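Local coordinates for CRP-like protein Clp (Xanthomonas campestris pv. campestris, PDB 3IWZ) that acts as a homodimeric, c-di-GMP-responsive global transcription regulator that controls virulence factor production by activating or repressing a large set of genes in the diffusible signal factor pathway, at residues D[73-79]-D[192-198]. Numbering follows the deposited sequence.
Sequences RELVLGY and ELARLVG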
ATOM      1  N   ARG D  73      16.243  10.519   0.600  1.00 56.45           N
ATOM      2  CA  ARG D  73      16.407   9.124   0.945  1.00 52.24           C
ATOM      3  C   ARG D  73      15.421   8.345   0.076  1.00 49.45           C
ATOM      4  O   ARG D  73      14.389   8.881  -0.333  1.00 48.33           O
ATOM      5  CB  ARG D  73      16.085   8.912   2.433  1.00 54.23           C
ATOM      6  CG  ARG D  73      16.915   9.755   3.418  1.00 56.36           C
ATOM      7  CD  ARG D  73      18.351   9.259   3.538  1.00 58.00           C
ATOM      8  NE  ARG D  73      18.424   7.885   4.034  1.00 59.21           N
ATOM      9  CZ  ARG D  73      18.100   7.507   5.267  1.00 59.40           C
ATOM     10  NH1 ARG D  73      17.676   8.401   6.155  1.00 60.91           N
ATOM     11  NH2 ARG D  73      18.191   6.229   5.613  1.00 58.71           N
ATOM     12  N   GLU D  74      15.735   7.087  -0.208  1.00 44.72           N
ATOM     13  CA  GLU D  74      14.852   6.271  -1.022  1.00 42.63           C
ATOM     14  C   GLU D  74      14.452   4.978  -0.319  1.00 39.36           C
ATOM     15  O   GLU D  74      15.220   4.398   0.443  1.00 38.21           O
ATOM     16  CB  GLU D  74      15.517   5.913  -2.356  1.00 45.99           C
ATOM     17  CG  GLU D  74      15.969   7.098  -3.199  1.00 45.99           C
ATOM     18  CD  GLU D  74      16.418   6.673  -4.582  1.00 47.02           C
ATOM     19  OE1 GLU D  74      17.304   5.799  -4.686  1.00 47.98           O
ATOM     20  OE2 GLU D  74      15.883   7.213  -5.572  1.00 49.19           O
ATOM     21  N   LEU D  75      13.234   4.534  -0.596  1.00 36.44           N
ATOM     22  CA  LEU D  75      12.716   3.297  -0.040  1.00 33.85           C
ATOM     23  C   LEU D  75      12.074   2.504  -1.181  1.00 32.92           C
ATOM     24  O   LEU D  75      11.049   2.910  -1.748  1.00 32.01           O
ATOM     25  CB  LEU D  75      11.677   3.581   1.056  1.00 32.34           C
ATOM     26  CG  LEU D  75      11.042   2.383   1.777  1.00 32.85           C
ATOM     27  CD1 LEU D  75      12.096   1.653   2.610  1.00 32.21           C
ATOM     28  CD2 LEU D  75       9.902   2.874   2.682  1.00 30.94           C
ATOM     29  N   VAL D  76      12.703   1.388  -1.535  1.00 30.70           N
ATOM     30  CA  VAL D  76      12.179   0.520  -2.574  1.00 29.27           C
ATOM     31  C   VAL D  76      10.900  -0.097  -2.012  1.00 28.65           C
ATOM     32  O   VAL D  76      10.902  -0.652  -0.907  1.00 29.87           O
ATOM     33  CB  VAL D  76      13.195  -0.599  -2.922  1.00 27.49           C
ATOM     34  CG1 VAL D  76      12.555  -1.650  -3.820  1.00 26.35           C
ATOM     35  CG2 VAL D  76      14.407   0.007  -3.604  1.00 26.39           C
ATOM     36  N   LEU D  77       9.804   0.015  -2.752  1.00 28.60           N
ATOM     37  CA  LEU D  77       8.544  -0.546  -2.282  1.00 32.25           C
ATOM     38  C   LEU D  77       8.307  -1.893  -2.935  1.00 33.60           C
ATOM     39  O   LEU D  77       7.429  -2.645  -2.513  1.00 36.46           O
ATOM     40  CB  LEU D  77       7.371   0.378  -2.605  1.00 29.82           C
ATOM     41  CG  LEU D  77       7.530   1.845  -2.224  1.00 31.92           C
ATOM     42  CD1 LEU D  77       6.219   2.557  -2.471  1.00 35.27           C
ATOM     43  CD2 LEU D  77       7.924   1.974  -0.779  1.00 32.14           C
ATOM     44  N   GLY D  78       9.083  -2.189  -3.971  1.00 31.37           N
ATOM     45  CA  GLY D  78       8.933  -3.461  -4.652  1.00 32.79           C
ATOM     46  C   GLY D  78       9.527  -3.561  -6.049  1.00 33.38           C
ATOM     47  O   GLY D  78       9.849  -2.555  -6.689  1.00 32.80           O
ATOM     48  N   TYR D  79       9.687  -4.796  -6.509  1.00 32.22           N
ATOM     49  CA  TYR D  79      10.210  -5.071  -7.836  1.00 34.04           C
ATOM     50  C   TYR D  79       9.052  -5.668  -8.601  1.00 34.74           C
ATOM     51  O   TYR D  79       8.172  -6.294  -8.011  1.00 35.76           O
ATOM     52  CB  TYR D  79      11.360  -6.082  -7.788  1.00 35.42           C
ATOM     53  CG  TYR D  79      12.543  -5.640  -6.958  1.00 36.70           C
ATOM     54  CD1 TYR D  79      12.992  -4.319  -6.992  1.00 35.81           C
ATOM     55  CD2 TYR D  79      13.246  -6.557  -6.174  1.00 37.73           C
ATOM     56  CE1 TYR D  79      14.114  -3.923  -6.270  1.00 35.39           C
ATOM     57  CE2 TYR D  79      14.375  -6.170  -5.451  1.00 37.81           C
ATOM     58  CZ  TYR D  79      14.801  -4.854  -5.505  1.00 36.14           C
ATOM     59  OH  TYR D  79      15.919  -4.482  -4.802  1.00 36.41           O
ATOM     60  N   GLU D 192      21.248  -0.743  -2.602  1.00 55.94           N
ATOM     61  CA  GLU D 192      19.901  -1.302  -2.728  1.00 54.35           C
ATOM     62  C   GLU D 192      19.404  -1.937  -1.438  1.00 53.26           C
ATOM     63  O   GLU D 192      18.217  -1.859  -1.120  1.00 52.58           O
ATOM     64  CB  GLU D 192      19.845  -2.338  -3.856  1.00 55.60           C
ATOM     65  CG  GLU D 192      19.389  -1.768  -5.195  1.00 56.83           C
ATOM     66  CD  GLU D 192      17.963  -1.233  -5.151  1.00 56.06           C
ATOM     67  OE1 GLU D 192      17.027  -2.041  -4.967  1.00 54.03           O
ATOM     68  OE2 GLU D 192      17.779  -0.006  -5.299  1.00 56.30           O
ATOM     69  N   LEU D 193      20.306  -2.569  -0.696  1.00 51.68           N
ATOM     70  CA  LEU D 193      19.924  -3.198   0.559  1.00 50.16           C
ATOM     71  C   LEU D 193      19.387  -2.124   1.493  1.00 49.05           C
ATOM     72  O   LEU D 193      18.316  -2.275   2.093  1.00 48.45           O
ATOM     73  CB  LEU D 193      21.127  -3.875   1.208  1.00 50.80           C
ATOM     74  CG  LEU D 193      20.747  -4.894   2.280  1.00 51.11           C
ATOM     75  CD1 LEU D 193      19.926  -5.999   1.633  1.00 51.03           C
ATOM     76  CD2 LEU D 193      21.996  -5.468   2.925  1.00 51.87           C
ATOM     77  N   ALA D 194      20.138  -1.035   1.601  1.00 46.95           N
ATOM     78  CA  ALA D 194      19.752   0.081   2.451  1.00 47.37           C
ATOM     79  C   ALA D 194      18.443   0.721   1.972  1.00 47.26           C
ATOM     80  O   ALA D 194      17.674   1.252   2.770  1.00 49.16           O
ATOM     81  CB  ALA D 194      20.859   1.105   2.482  1.00 45.64           C
ATOM     82  N   ARG D 195      18.195   0.676   0.668  1.00 46.45           N
ATOM     83  CA  ARG D 195      16.970   1.238   0.110  1.00 45.65           C
ATOM     84  C   ARG D 195      15.802   0.284   0.345  1.00 43.78           C
ATOM     85  O   ARG D 195      14.642   0.693   0.371  1.00 42.87           O
ATOM     86  CB  ARG D 195      17.135   1.497  -1.392  1.00 45.28           C
ATOM     87  CG  ARG D 195      17.893   2.762  -1.718  1.00 46.99           C
ATOM     88  CD  ARG D 195      17.850   3.083  -3.207  1.00 48.18           C
ATOM     89  NE  ARG D 195      18.673   2.166  -3.983  1.00 49.97           N
ATOM     90  CZ  ARG D 195      19.615   2.550  -4.837  1.00 50.92           C
ATOM     91  NH1 ARG D 195      20.321   1.641  -5.500  1.00 51.55           N
ATOM     92  NH2 ARG D 195      19.853   3.843  -5.027  1.00 50.81           N
ATOM     93  N   LEU D 196      16.120  -0.992   0.518  1.00 42.69           N
ATOM     94  CA  LEU D 196      15.097  -1.998   0.751  1.00 42.14           C
ATOM     95  C   LEU D 196      14.563  -1.973   2.169  1.00 40.93           C
ATOM     96  O   LEU D 196      13.348  -2.017   2.378  1.00 41.70           O
ATOM     97  CB  LEU D 196      15.640  -3.394   0.437  1.00 43.32           C
ATOM     98  CG  LEU D 196      15.700  -3.760  -1.045  1.00 43.52           C
ATOM     99  CD1 LEU D 196      16.503  -5.030  -1.237  1.00 44.36           C
ATOM    100  CD2 LEU D 196      14.292  -3.930  -1.573  1.00 44.45           C
ATOM    101  N   VAL D 197      15.462  -1.898   3.144  1.00 37.99           N
ATOM    102  CA  VAL D 197      15.048  -1.900   4.548  1.00 35.85           C
ATOM    103  C   VAL D 197      14.853  -0.516   5.138  1.00 35.58           C
ATOM    104  O   VAL D 197      14.437  -0.388   6.281  1.00 35.01           O
ATOM    105  CB  VAL D 197      16.064  -2.656   5.439  1.00 35.06           C
ATOM    106  CG1 VAL D 197      16.243  -4.072   4.932  1.00 33.90           C
ATOM    107  CG2 VAL D 197      17.392  -1.919   5.465  1.00 32.74           C
ATOM    108  N   GLY D 198      15.172   0.511   4.361  1.00 37.42           N
ATOM    109  CA  GLY D 198      15.017   1.871   4.828  1.00 40.75           C
ATOM    110  C   GLY D 198      16.066   2.280   5.843  1.00 46.11           C
ATOM    111  O   GLY D 198      15.724   2.705   6.951  1.00 46.40           O
TER
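Glu74 and Arg195 run side by side, pointing the same way. Arg195 NH2 donates to Glu74 OE1 at 3.2 Å, a salt bridge that meets the oxygen nearly along its C-O axis but is tilted from the guanidinium plane. Carboxylate and guanidinium planes stand 62° apart. The other oxygen, OE2, is bridged to Arg103 of strand 101-104. Leu75 contributes backbone and side chain. Its CA approaches Arg195 O at 3.3 Å in a CA-H...O contact. With CG anti to the backbone N (chi1 -179°), its CD1 reaches CA of Gly198, the first residue to leave helical angles, with positive phi, at 3.7 Å. Val76 N then donates to the same Arg195 O at 2.8 Å, coming from above the carbonyl plane. One helix carbonyl thus receives two strand donors, one of them a C-H. The Val76 methyls divide the work: CG1 packs on Leu196 CD2 at 3.6 Å, and CG2 lies against Arg195 CB and the Glu192 carboxylate. Tyr79 closes the row. Its hydroxyl hydrogen-bonds Glu192 OE1 at 2.7 Å. Glu192 OE1 lies at the ring edge, in its plane, while Leu196 CD2 lies 4.1 Å from Tyr79 CZ. Glu192 OE2 forms a salt bridge with Arg195 NE, though the hydrogen bond within it is weak.

The contact joins an outermost strand of the cyclic nucleotide-binding domain's beta-roll to the first helix of the predicted helix-turn-helix. The axes of strand 74-79 and helix 192-197 lie 74° apart. Arg195 ties two acidic groups together, and its charge probably eases the repulsion between them. Tyr79 and Arg195 together give Glu192 partners from both domains. These polar links join the domains in this conformation. c-di-GMP appears to switch the protein to an open, inactive form without DNA binding, which may alter this contact.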